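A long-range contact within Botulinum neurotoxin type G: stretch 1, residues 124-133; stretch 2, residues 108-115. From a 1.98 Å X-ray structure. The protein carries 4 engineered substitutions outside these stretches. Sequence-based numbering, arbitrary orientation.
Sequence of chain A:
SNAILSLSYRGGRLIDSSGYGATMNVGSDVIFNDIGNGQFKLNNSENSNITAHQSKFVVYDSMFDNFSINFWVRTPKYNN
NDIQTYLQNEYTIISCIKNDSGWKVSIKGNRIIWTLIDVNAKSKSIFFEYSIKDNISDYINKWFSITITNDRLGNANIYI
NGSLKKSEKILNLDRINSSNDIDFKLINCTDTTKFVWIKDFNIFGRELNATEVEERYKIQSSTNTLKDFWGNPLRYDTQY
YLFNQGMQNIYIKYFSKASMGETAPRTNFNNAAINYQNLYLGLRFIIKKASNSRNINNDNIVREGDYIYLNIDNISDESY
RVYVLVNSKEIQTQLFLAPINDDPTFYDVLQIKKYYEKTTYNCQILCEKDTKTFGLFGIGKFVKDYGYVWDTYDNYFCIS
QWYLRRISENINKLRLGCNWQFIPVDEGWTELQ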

ATOM      1  N   LYS A 124      -2.883 -28.464  -9.545  1.00 65.77           N
ATOM      2  CA  LYS A 124      -3.435 -27.449 -10.427  1.00 69.08           C
ATOM      3  C   LYS A 124      -3.392 -26.095  -9.714  1.00 65.90           C
ATOM      4  O   LYS A 124      -3.719 -25.983  -8.525  1.00 54.14           O
ATOM      5  CB  LYS A 124      -4.861 -27.805 -10.846  1.00 75.75           C
ATOM      6  CG  LYS A 124      -5.440 -26.896 -11.923  1.00 84.38           C
ATOM      7  CD  LYS A 124      -6.756 -27.449 -12.480  1.00 93.65           C
ATOM      8  CE  LYS A 124      -6.530 -28.555 -13.509  1.00 98.07           C
ATOM      9  NZ  LYS A 124      -5.981 -29.817 -12.929  1.00 99.81           N
ATOM     10  N   SER A 125      -2.981 -25.069 -10.446  1.00 62.27           N
ATOM     11  CA  SER A 125      -2.776 -23.765  -9.851  1.00 54.57           C
ATOM     12  C   SER A 125      -3.593 -22.678 -10.518  1.00 55.71           C
ATOM     13  O   SER A 125      -3.954 -22.778 -11.685  1.00 59.38           O
ATOM     14  CB  SER A 125      -1.301 -23.393  -9.919  1.00 53.93           C
ATOM     15  OG  SER A 125      -0.519 -24.307  -9.176  1.00 56.02           O
ATOM     16  N   ILE A 126      -3.867 -21.631  -9.750  1.00 48.43           N
ATOM     17  CA  ILE A 126      -4.457 -20.413 -10.260  1.00 55.34           C
ATOM     18  C   ILE A 126      -3.582 -19.294  -9.704  1.00 49.32           C
ATOM     19  O   ILE A 126      -2.993 -19.455  -8.641  1.00 41.43           O
ATOM     20  CB  ILE A 126      -5.912 -20.272  -9.784  1.00 60.16           C
ATOM     21  CG1 ILE A 126      -6.543 -18.994 -10.330  1.00 66.96           C
ATOM     22  CG2 ILE A 126      -5.986 -20.306  -8.268  1.00 55.70           C
ATOM     23  CD1 ILE A 126      -8.026 -18.889 -10.041  1.00 74.97           C
ATOM     24  N   PHE A 127      -3.479 -18.174 -10.417  1.00 38.25           N
ATOM     25  CA  PHE A 127      -2.563 -17.121 -10.010  1.00 44.52           C
ATOM     26  C   PHE A 127      -3.060 -15.725 -10.377  1.00 42.86           C
ATOM     27  O   PHE A 127      -3.946 -15.566 -11.226  1.00 43.63           O
ATOM     28  CB  PHE A 127      -1.181 -17.360 -10.634  1.00 44.28           C
ATOM     29  CG  PHE A 127      -1.162 -17.229 -12.128  1.00 49.66           C
ATOM     30  CD1 PHE A 127      -1.019 -15.980 -12.722  1.00 49.67           C
ATOM     31  CD2 PHE A 127      -1.302 -18.345 -12.942  1.00 50.23           C
ATOM     32  CE1 PHE A 127      -1.002 -15.844 -14.091  1.00 44.37           C
ATOM     33  CE2 PHE A 127      -1.284 -18.217 -14.318  1.00 48.55           C
ATOM     34  CZ  PHE A 127      -1.137 -16.963 -14.896  1.00 47.23           C
ATOM     35  N   PHE A 128      -2.488 -14.726  -9.715  1.00 37.97           N
ATOM     36  CA  PHE A 128      -2.666 -13.331 -10.089  1.00 37.13           C
ATOM     37  C   PHE A 128      -1.301 -12.766 -10.468  1.00 40.02           C
ATOM     38  O   PHE A 128      -0.337 -12.932  -9.721  1.00 35.70           O
ATOM     39  CB  PHE A 128      -3.272 -12.528  -8.929  1.00 33.20           C
ATOM     40  CG  PHE A 128      -3.272 -11.036  -9.148  1.00 36.56           C
ATOM     41  CD1 PHE A 128      -4.085 -10.460 -10.118  1.00 42.21           C
ATOM     42  CD2 PHE A 128      -2.480 -10.201  -8.363  1.00 34.18           C
ATOM     43  CE1 PHE A 128      -4.096  -9.078 -10.313  1.00 35.73           C
ATOM     44  CE2 PHE A 128      -2.486  -8.830  -8.560  1.00 35.79           C
ATOM     45  CZ  PHE A 128      -3.300  -8.266  -9.540  1.00 34.25           C
ATOM     46  N   GLU A 129      -1.212 -12.119 -11.629  1.00 36.71           N
ATOM     47  CA  GLU A 129       0.040 -11.491 -12.052  1.00 38.61           C
ATOM     48  C   GLU A 129      -0.152  -9.992 -12.234  1.00 43.21           C
ATOM     49  O   GLU A 129      -1.086  -9.583 -12.920  1.00 33.70           O
ATOM     50  CB  GLU A 129       0.529 -12.089 -13.374  1.00 36.72           C
ATOM     51  CG  GLU A 129       1.794 -11.406 -13.931  1.00 43.01           C
ATOM     52  CD  GLU A 129       2.380 -12.127 -15.149  1.00 54.97           C
ATOM     53  OE1 GLU A 129       2.393 -13.371 -15.159  1.00 61.65           O
ATOM     54  OE2 GLU A 129       2.837 -11.450 -16.094  1.00 57.30           O
ATOM     55  N   TYR A 130       0.717  -9.181 -11.621  1.00 32.95           N
ATOM     56  CA  TYR A 130       0.719  -7.740 -11.871  1.00 31.83           C
ATOM     57  C   TYR A 130       1.926  -7.364 -12.728  1.00 32.81           C
ATOM     58  O   TYR A 130       2.946  -8.053 -12.720  1.00 32.84           O
ATOM     59  CB  TYR A 130       0.693  -6.926 -10.562  1.00 29.65           C
ATOM     60  CG  TYR A 130       1.739  -7.344  -9.555  1.00 30.45           C
ATOM     61  CD1 TYR A 130       3.045  -6.877  -9.647  1.00 23.26           C
ATOM     62  CD2 TYR A 130       1.423  -8.216  -8.522  1.00 26.57           C
ATOM     63  CE1 TYR A 130       4.015  -7.263  -8.733  1.00 23.95           C
ATOM     64  CE2 TYR A 130       2.377  -8.608  -7.611  1.00 31.65           C
ATOM     65  CZ  TYR A 130       3.675  -8.126  -7.721  1.00 32.37           C
ATOM     66  OH  TYR A 130       4.627  -8.515  -6.807  1.00 32.49           O
ATOM     67  N   SER A 131       1.798  -6.275 -13.476  1.00 33.56           N
ATOM     68  CA  SER A 131       2.853  -5.842 -14.390  1.00 32.21           C
ATOM     69  C   SER A 131       4.127  -5.416 -13.664  1.00 30.55           C
ATOM     70  O   SER A 131       4.076  -4.899 -12.551  1.00 26.70           O
ATOM     71  CB  SER A 131       2.356  -4.677 -15.256  1.00 36.75           C
ATOM     72  OG  SER A 131       3.378  -4.206 -16.117  1.00 35.23           O
ATOM     73  N   ILE A 132       5.269  -5.636 -14.303  1.00 26.22           N
ATOM     74  CA  ILE A 132       6.514  -5.057 -13.833  1.00 25.87           C
ATOM     75  C   ILE A 132       7.070  -4.134 -14.909  1.00 29.43           C
ATOM     76  O   ILE A 132       8.273  -3.885 -14.976  1.00 28.62           O
ATOM     77  CB  ILE A 132       7.544  -6.148 -13.457  1.00 27.72           C
ATOM     78  CG1 ILE A 132       7.743  -7.130 -14.615  1.00 36.59           C
ATOM     79  CG2 ILE A 132       7.076  -6.907 -12.228  1.00 26.31           C
ATOM     80  CD1 ILE A 132       8.743  -8.223 -14.285  1.00 40.84           C
ATOM     81  N   LYS A 133       6.182  -3.617 -15.753  1.00 25.13           N
ATOM     82  CA  LYS A 133       6.608  -2.698 -16.804  1.00 32.75           C
ATOM     83  C   LYS A 133       5.889  -1.353 -16.747  1.00 31.74           C
ATOM     84  O   LYS A 133       6.155  -0.473 -17.561  1.00 33.97           O
ATOM     85  CB  LYS A 133       6.435  -3.336 -18.187  1.00 39.47           C
ATOM     86  CG  LYS A 133       7.274  -4.595 -18.372  1.00 47.84           C
ATOM     87  CD  LYS A 133       6.880  -5.337 -19.647  1.00 56.22           C
ATOM     88  CE  LYS A 133       7.691  -6.616 -19.818  1.00 59.14           C
ATOM     89  NZ  LYS A 133       7.187  -7.427 -20.972  1.00 66.50           N
TER
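Stretch 2 (108-115) KGNRIIWT

Antiparallel strands pair by a simple rule: backbone amides and carbonyls close rings of hydrogen bonds at every second residue pair, and side chains of facing residues share a face of the sheet. The contact between residues 108-115 and 124-133 of this neurotoxin illustrates the rule and also what happens where the ladder ends. Stretch 2 enters through a type II' turn from Lys-108 to Arg-111, in which Gly-109 takes a positive phi (61°), and is extended from Arg-111 to Thr-115. It runs against strand 124-129 at 156° between N-to-C directions, with the axes approaching to 4.7 Å.

The register places Thr-115 opposite Ser-125 and Arg-111 opposite Glu-129. Ile-112 and Phe-128 form one hydrogen-bonded pair, with Ile-112 N to Phe-128 O and Phe-128 N to Ile-112 O both at 2.9 Å. Trp-114 and Ile-126 form the next, Trp-114 N reaching Ile-126 O at 2.8 Å and Ile-126 N reaching Trp-114 O at 2.9 Å. The side chains of these four residues share one face, where Ile-112 CG2 packs against Phe-128 CB at 3.5 Å and Trp-114 CD1 meets Ile-126 CG2 at 3.6 Å.

Asn-110, the residue most covered by stretch 1, carries the pairing beyond the strands. Its backbone O accepts a hydrogen bond from Tyr-130 N at 3.2 Å, while its side-chain ND2, placed with chi1 at 56° (p), donates to Tyr-130 O at 2.6 Å. One residue thus satisfies both backbone polar groups of its partner, the side chain supplying the donor. The backbone also sets Asn-110 CB over a face of the Tyr-130 ring, 4.1 Å from the ring centroid, and 3.5 Å from Ile-132 CG2.

Arg-111 comes next in covered area and works on the other face of the sheet, alongside Ile-113 and Thr-115. Its extended side chain lays the guanidinium flat on the ring of Phe-127, the most covered residue of stretch 1: the planes differ by 12°, and Arg-111 CZ lies 3.7 Å from Phe-127 CZ. Stacking leaves the guanidinium edge free for Glu-129, whose OE1 forms a salt bridge with Arg-111 NE at 2.6 Å. A cation can therefore serve an aromatic face and a carboxylate at once, because the two approach it from different directions. Farther along this face, Phe-127 CB rests 3.8 Å from Ile-113 CG1, and a hydroxyl pair, Thr-115 OG1 and Ser-125 OG, closes the series with a 2.6 Å hydrogen bond.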

ATOM      1  N   LYS A 108       6.046 -16.172  -7.261  1.00 27.60           N
ATOM      2  CA  LYS A 108       7.040 -16.307  -8.311  1.00 25.71           C
ATOM      3  C   LYS A 108       7.159 -14.961  -9.014  1.00 27.67           C
ATOM      4  O   LYS A 108       6.381 -14.636  -9.915  1.00 29.91           O
ATOM      5  CB  LYS A 108       6.660 -17.413  -9.299  1.00 30.15           C
ATOM      6  CG  LYS A 108       7.777 -17.792 -10.270  1.00 31.30           C
ATOM      7  CD  LYS A 108       7.276 -18.782 -11.310  1.00 39.62           C
ATOM      8  CE  LYS A 108       8.391 -19.293 -12.211  1.00 41.70           C
ATOM      9  NZ  LYS A 108       7.826 -20.222 -13.234  1.00 45.33           N
ATOM     10  N   GLY A 109       8.127 -14.170  -8.578  1.00 27.83           N
ATOM     11  CA  GLY A 109       8.317 -12.853  -9.145  1.00 32.79           C
ATOM     12  C   GLY A 109       7.081 -12.014  -8.914  1.00 31.35           C
ATOM     13  O   GLY A 109       6.672 -11.790  -7.776  1.00 31.82           O
ATOM     14  N   ASN A 110       6.481 -11.561 -10.006  1.00 34.47           N
ATOM     15  CA  ASN A 110       5.307 -10.716  -9.954  1.00 28.71           C
ATOM     16  C   ASN A 110       4.014 -11.533 -10.006  1.00 34.79           C
ATOM     17  O   ASN A 110       2.964 -11.025 -10.402  1.00 29.85           O
ATOM     18  CB  ASN A 110       5.345  -9.705 -11.094  1.00 26.10           C
ATOM     19  CG  ASN A 110       5.463 -10.369 -12.452  1.00 40.57           C
ATOM     20  OD1 ASN A 110       6.137 -11.394 -12.601  1.00 38.03           O
ATOM     21  ND2 ASN A 110       4.807  -9.789 -13.452  1.00 35.30           N
ATOM     22  N   ARG A 111       4.100 -12.797  -9.601  1.00 31.55           N
ATOM     23  CA  ARG A 111       2.922 -13.661  -9.544  1.00 41.47           C
ATOM     24  C   ARG A 111       2.676 -14.139  -8.127  1.00 38.56           C
ATOM     25  O   ARG A 111       3.597 -14.562  -7.433  1.00 35.37           O
ATOM     26  CB  ARG A 111       3.095 -14.903 -10.426  1.00 40.66           C
ATOM     27  CG  ARG A 111       2.979 -14.668 -11.907  1.00 41.22           C
ATOM     28  CD  ARG A 111       3.054 -15.982 -12.685  1.00 40.65           C
ATOM     29  NE  ARG A 111       2.789 -15.726 -14.093  1.00 40.12           N
ATOM     30  CZ  ARG A 111       2.513 -16.653 -14.996  1.00 52.16           C
ATOM     31  NH1 ARG A 111       2.466 -17.934 -14.650  1.00 53.64           N
ATOM     32  NH2 ARG A 111       2.283 -16.288 -16.251  1.00 60.15           N
ATOM     33  N   ILE A 112       1.420 -14.104  -7.714  1.00 32.92           N
ATOM     34  CA  ILE A 112       1.018 -14.738  -6.474  1.00 33.74           C
ATOM     35  C   ILE A 112       0.172 -15.942  -6.875  1.00 37.33           C
ATOM     36  O   ILE A 112      -0.725 -15.816  -7.708  1.00 35.60           O
ATOM     37  CB  ILE A 112       0.225 -13.763  -5.578  1.00 43.53           C
ATOM     38  CG1 ILE A 112      -0.190 -14.446  -4.275  1.00 52.78           C
ATOM     39  CG2 ILE A 112      -0.975 -13.221  -6.316  1.00 46.55           C
ATOM     40  CD1 ILE A 112       0.850 -14.368  -3.191  1.00 57.34           C
ATOM     41  N   ILE A 113       0.474 -17.105  -6.301  1.00 36.05           N
ATOM     42  CA  ILE A 113      -0.017 -18.379  -6.837  1.00 30.99           C
ATOM     43  C   ILE A 113      -0.664 -19.265  -5.779  1.00 41.49           C
ATOM     44  O   ILE A 113      -0.102 -19.489  -4.709  1.00 37.98           O
ATOM     45  CB  ILE A 113       1.136 -19.199  -7.448  1.00 35.54           C
ATOM     46  CG1 ILE A 113       1.828 -18.426  -8.569  1.00 43.53           C
ATOM     47  CG2 ILE A 113       0.640 -20.548  -7.935  1.00 35.59           C
ATOM     48  CD1 ILE A 113       3.133 -19.070  -9.008  1.00 47.48           C
ATOM     49  N   TRP A 114      -1.843 -19.780  -6.104  1.00 37.91           N
ATOM     50  CA  TRP A 114      -2.564 -20.719  -5.255  1.00 46.17           C
ATOM     51  C   TRP A 114      -2.537 -22.119  -5.892  1.00 45.97           C
ATOM     52  O   TRP A 114      -2.860 -22.276  -7.064  1.00 51.42           O
ATOM     53  CB  TRP A 114      -4.006 -20.227  -5.097  1.00 49.01           C
ATOM     54  CG  TRP A 114      -4.956 -21.168  -4.417  1.00 54.90           C
ATOM     55  CD1 TRP A 114      -5.967 -21.877  -5.005  1.00 58.56           C
ATOM     56  CD2 TRP A 114      -5.019 -21.467  -3.018  1.00 52.47           C
ATOM     57  NE1 TRP A 114      -6.646 -22.602  -4.059  1.00 59.48           N
ATOM     58  CE2 TRP A 114      -6.085 -22.369  -2.832  1.00 56.80           C
ATOM     59  CE3 TRP A 114      -4.281 -21.059  -1.905  1.00 49.08           C
ATOM     60  CZ2 TRP A 114      -6.424 -22.873  -1.581  1.00 58.33           C
ATOM     61  CZ3 TRP A 114      -4.621 -21.562  -0.667  1.00 50.60           C
ATOM     62  CH2 TRP A 114      -5.684 -22.456  -0.514  1.00 50.74           C
ATOM     63  N   THR A 115      -2.146 -23.127  -5.123  1.00 43.30           N
ATOM     64  CA  THR A 115      -1.988 -24.473  -5.659  1.00 50.72           C
ATOM     65  C   THR A 115      -2.676 -25.523  -4.796  1.00 52.03           C
ATOM     66  O   THR A 115      -2.554 -25.511  -3.566  1.00 45.93           O
ATOM     67  CB  THR A 115      -0.496 -24.859  -5.804  1.00 47.37           C
ATOM     68  OG1 THR A 115       0.150 -23.968  -6.726  1.00 45.16           O
ATOM     69  CG2 THR A 115      -0.367 -26.286  -6.300  1.00 44.72           C
TER
HETATM   70  O   HOH W   1       4.068 -11.347  -6.287  1.00 34.18           O
HETATM   71  O   HOH W   2       5.774 -10.093 -16.631  1.00 44.60           O